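Uncharacterized protein (Pyrococcus abyssi, PDB 5IFF) is a restriction DNA glycosylase that probably excises adenine from its recognition sequence in double-stranded DNA and also binds nonspecific DNA. Local coordinates at residues A197-S202 against N207-F212. The protein carries 2 engineered substitutions. Numbering follows the deposited sequence.
Sequences AFIIAS and NDIVKF
The last turn of helix 188-201, which brings Phe-198 and Ile-199 against Ile-209, closes on a shared acceptor, Ala-197 O, which takes two weak bonds, the shorter from Ala-201 N at 3.0 Å and the other from Ile-200 N. Ser-202 then breaks from helical geometry and serves as N-cap of helix 203-216, its OG bonded to the backbone N of His-205. No hydrogen bond joins the two segments; the contact illustrates how one branched side chain can engage two successive residues of the neighbouring helix. Ile-209 points from its helix toward the other and divides its branches between them. Its CG1 arm meets Phe-198 at the root of the side chain, with CG1 3.6 Å from Phe-198 CB and the terminal CD1 3.9 Å from that same CB. The CG2 methyl, anti to the backbone N of Ile-209, instead meets Ile-199, lying 4.0 Å from Ile-199 CG1 and 4.1 Å from Ile-199 CD1. These two isoleucine side chains cross nearly at right angles. With CG beside the backbone N (chi1 -84°), and so anti to the carbonyl carbon, Phe-198 offers Ile-209 mainly its CB; the ring extends past Ile-209, whose CD1 approaches it obliquely, to edge-to-face contacts with His-205 and with Tyr-62, whose OH is hydrogen-bonded to Asp-208 OD2. The arrangement is thus a buried, apolar helical hairpin, two consecutive helices joined through Ser-202, with Phe-198 about 4 Å from the side chains of Val-158 and Ile-60, which line the adenine site seen in another structure of this protein; no adenine is bound to this chain here.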
loop_
_atom_site.group_PDB
_atom_site.type_symbol
_atom_site.label_atom_id
_atom_site.label_comp_id
_atom_site.label_asym_id
_atom_site.label_seq_id
_atom_site.Cartn_x
_atom_site.Cartn_y
_atom_site.Cartn_z
ATOM N N ALA A 197 -2.800 20.965 -23.652
ATOM C CA ALA A 197 -3.175 19.559 -23.402
ATOM C C ALA A 197 -4.238 19.450 -22.285
ATOM O O ALA A 197 -5.256 18.756 -22.432
ATOM C CB ALA A 197 -1.920 18.714 -23.059
ATOM N N PHE A 198 -4.021 20.121 -21.159
ATOM C CA PHE A 198 -4.968 20.033 -20.092
ATOM C C PHE A 198 -6.318 20.659 -20.491
ATOM O O PHE A 198 -7.395 20.170 -20.090
ATOM C CB PHE A 198 -4.393 20.709 -18.823
ATOM C CG PHE A 198 -3.498 19.808 -18.026
ATOM C CD1 PHE A 198 -4.038 18.685 -17.378
ATOM C CD2 PHE A 198 -2.120 20.043 -17.930
ATOM C CE1 PHE A 198 -3.220 17.819 -16.600
ATOM C CE2 PHE A 198 -1.287 19.178 -17.179
ATOM C CZ PHE A 198 -1.834 18.073 -16.515
ATOM N N ILE A 199 -6.247 21.736 -21.275
ATOM C CA ILE A 199 -7.433 22.423 -21.746
ATOM C C ILE A 199 -8.310 21.481 -22.608
ATOM O O ILE A 199 -9.537 21.520 -22.478
ATOM C CB ILE A 199 -7.043 23.698 -22.528
ATOM C CG1 ILE A 199 -6.671 24.793 -21.529
ATOM C CG2 ILE A 199 -8.177 24.189 -23.426
ATOM C CD1 ILE A 199 -6.008 25.990 -22.214
ATOM N N ILE A 200 -7.697 20.624 -23.439
ATOM C CA ILE A 200 -8.506 19.750 -24.314
ATOM C C ILE A 200 -8.788 18.365 -23.669
ATOM O O ILE A 200 -9.593 17.597 -24.182
ATOM C CB ILE A 200 -7.871 19.543 -25.676
ATOM C CG1 ILE A 200 -6.558 18.749 -25.569
ATOM C CG2 ILE A 200 -7.686 20.891 -26.378
ATOM C CD1 ILE A 200 -6.165 18.082 -26.905
ATOM N N ALA A 201 -8.187 18.100 -22.512
ATOM C CA ALA A 201 -8.378 16.801 -21.838
ATOM C C ALA A 201 -9.781 16.595 -21.261
ATOM O O ALA A 201 -10.385 15.503 -21.414
ATOM C CB ALA A 201 -7.330 16.655 -20.716
ATOM N N SER A 202 -10.298 17.610 -20.558
ATOM C CA SER A 202 -11.657 17.560 -19.982
ATOM C C SER A 202 -12.128 18.961 -19.660
ATOM O O SER A 202 -11.283 19.855 -19.430
ATOM C CB SER A 202 -11.711 16.735 -18.707
ATOM O OG SER A 202 -11.038 17.387 -17.626
ATOM N N ASN A 207 -11.309 24.245 -17.032
ATOM C CA ASN A 207 -11.763 25.217 -16.054
ATOM C C ASN A 207 -10.669 25.489 -15.057
ATOM O O ASN A 207 -10.447 26.650 -14.686
ATOM C CB ASN A 207 -13.033 24.719 -15.330
ATOM C CG ASN A 207 -14.246 24.705 -16.250
ATOM O OD1 ASN A 207 -14.276 25.380 -17.292
ATOM N ND2 ASN A 207 -15.259 23.967 -15.862
ATOM N N ASP A 208 -9.969 24.423 -14.647
ATOM C CA ASP A 208 -8.873 24.591 -13.696
ATOM C C ASP A 208 -7.777 25.455 -14.285
ATOM O O ASP A 208 -7.260 26.337 -13.600
ATOM C CB ASP A 208 -8.245 23.270 -13.266
ATOM C CG ASP A 208 -9.117 22.467 -12.325
ATOM O OD1 ASP A 208 -10.076 23.038 -11.734
ATOM O OD2 ASP A 208 -8.781 21.270 -12.146
ATOM N N ILE A 209 -7.384 25.143 -15.528
ATOM C CA ILE A 209 -6.310 25.887 -16.180
ATOM C C ILE A 209 -6.709 27.357 -16.385
ATOM O O ILE A 209 -5.896 28.242 -16.158
ATOM C CB ILE A 209 -5.932 25.293 -17.562
ATOM C CG1 ILE A 209 -5.385 23.864 -17.396
ATOM C CG2 ILE A 209 -4.875 26.203 -18.297
ATOM C CD1 ILE A 209 -4.130 23.806 -16.433
ATOM N N VAL A 210 -7.941 27.609 -16.838
ATOM C CA VAL A 210 -8.350 29.016 -17.081
ATOM C C VAL A 210 -8.335 29.885 -15.810
ATOM O O VAL A 210 -7.830 31.006 -15.822
ATOM C CB VAL A 210 -9.733 29.026 -17.761
ATOM C CG1 VAL A 210 -10.347 30.413 -17.778
ATOM C CG2 VAL A 210 -9.607 28.474 -19.145
ATOM N N LYS A 211 -8.880 29.357 -14.711
ATOM C CA LYS A 211 -8.853 30.013 -13.420
ATOM C C LYS A 211 -7.406 30.283 -12.931
ATOM O O LYS A 211 -7.099 31.368 -12.389
ATOM C CB LYS A 211 -9.633 29.156 -12.416
ATOM C CG LYS A 211 -9.685 29.703 -11.022
ATOM C CD LYS A 211 -10.747 29.021 -10.168
ATOM C CE LYS A 211 -10.842 29.664 -8.779
ATOM N NZ LYS A 211 -10.841 31.156 -8.843
ATOM N N PHE A 212 -6.555 29.300 -13.107
ATOM C CA PHE A 212 -5.128 29.446 -12.776
ATOM C C PHE A 212 -4.466 30.571 -13.593
ATOM O O PHE A 212 -3.804 31.455 -13.037
ATOM C CB PHE A 212 -4.390 28.138 -13.035
ATOM C CG PHE A 212 -2.887 28.280 -12.977
ATOM C CD1 PHE A 212 -2.264 28.713 -11.807
ATOM C CD2 PHE A 212 -2.125 28.020 -14.100
ATOM C CE1 PHE A 212 -0.878 28.851 -11.763
ATOM C CE2 PHE A 212 -0.733 28.154 -14.068
ATOM C CZ PHE A 212 -0.120 28.564 -12.906
#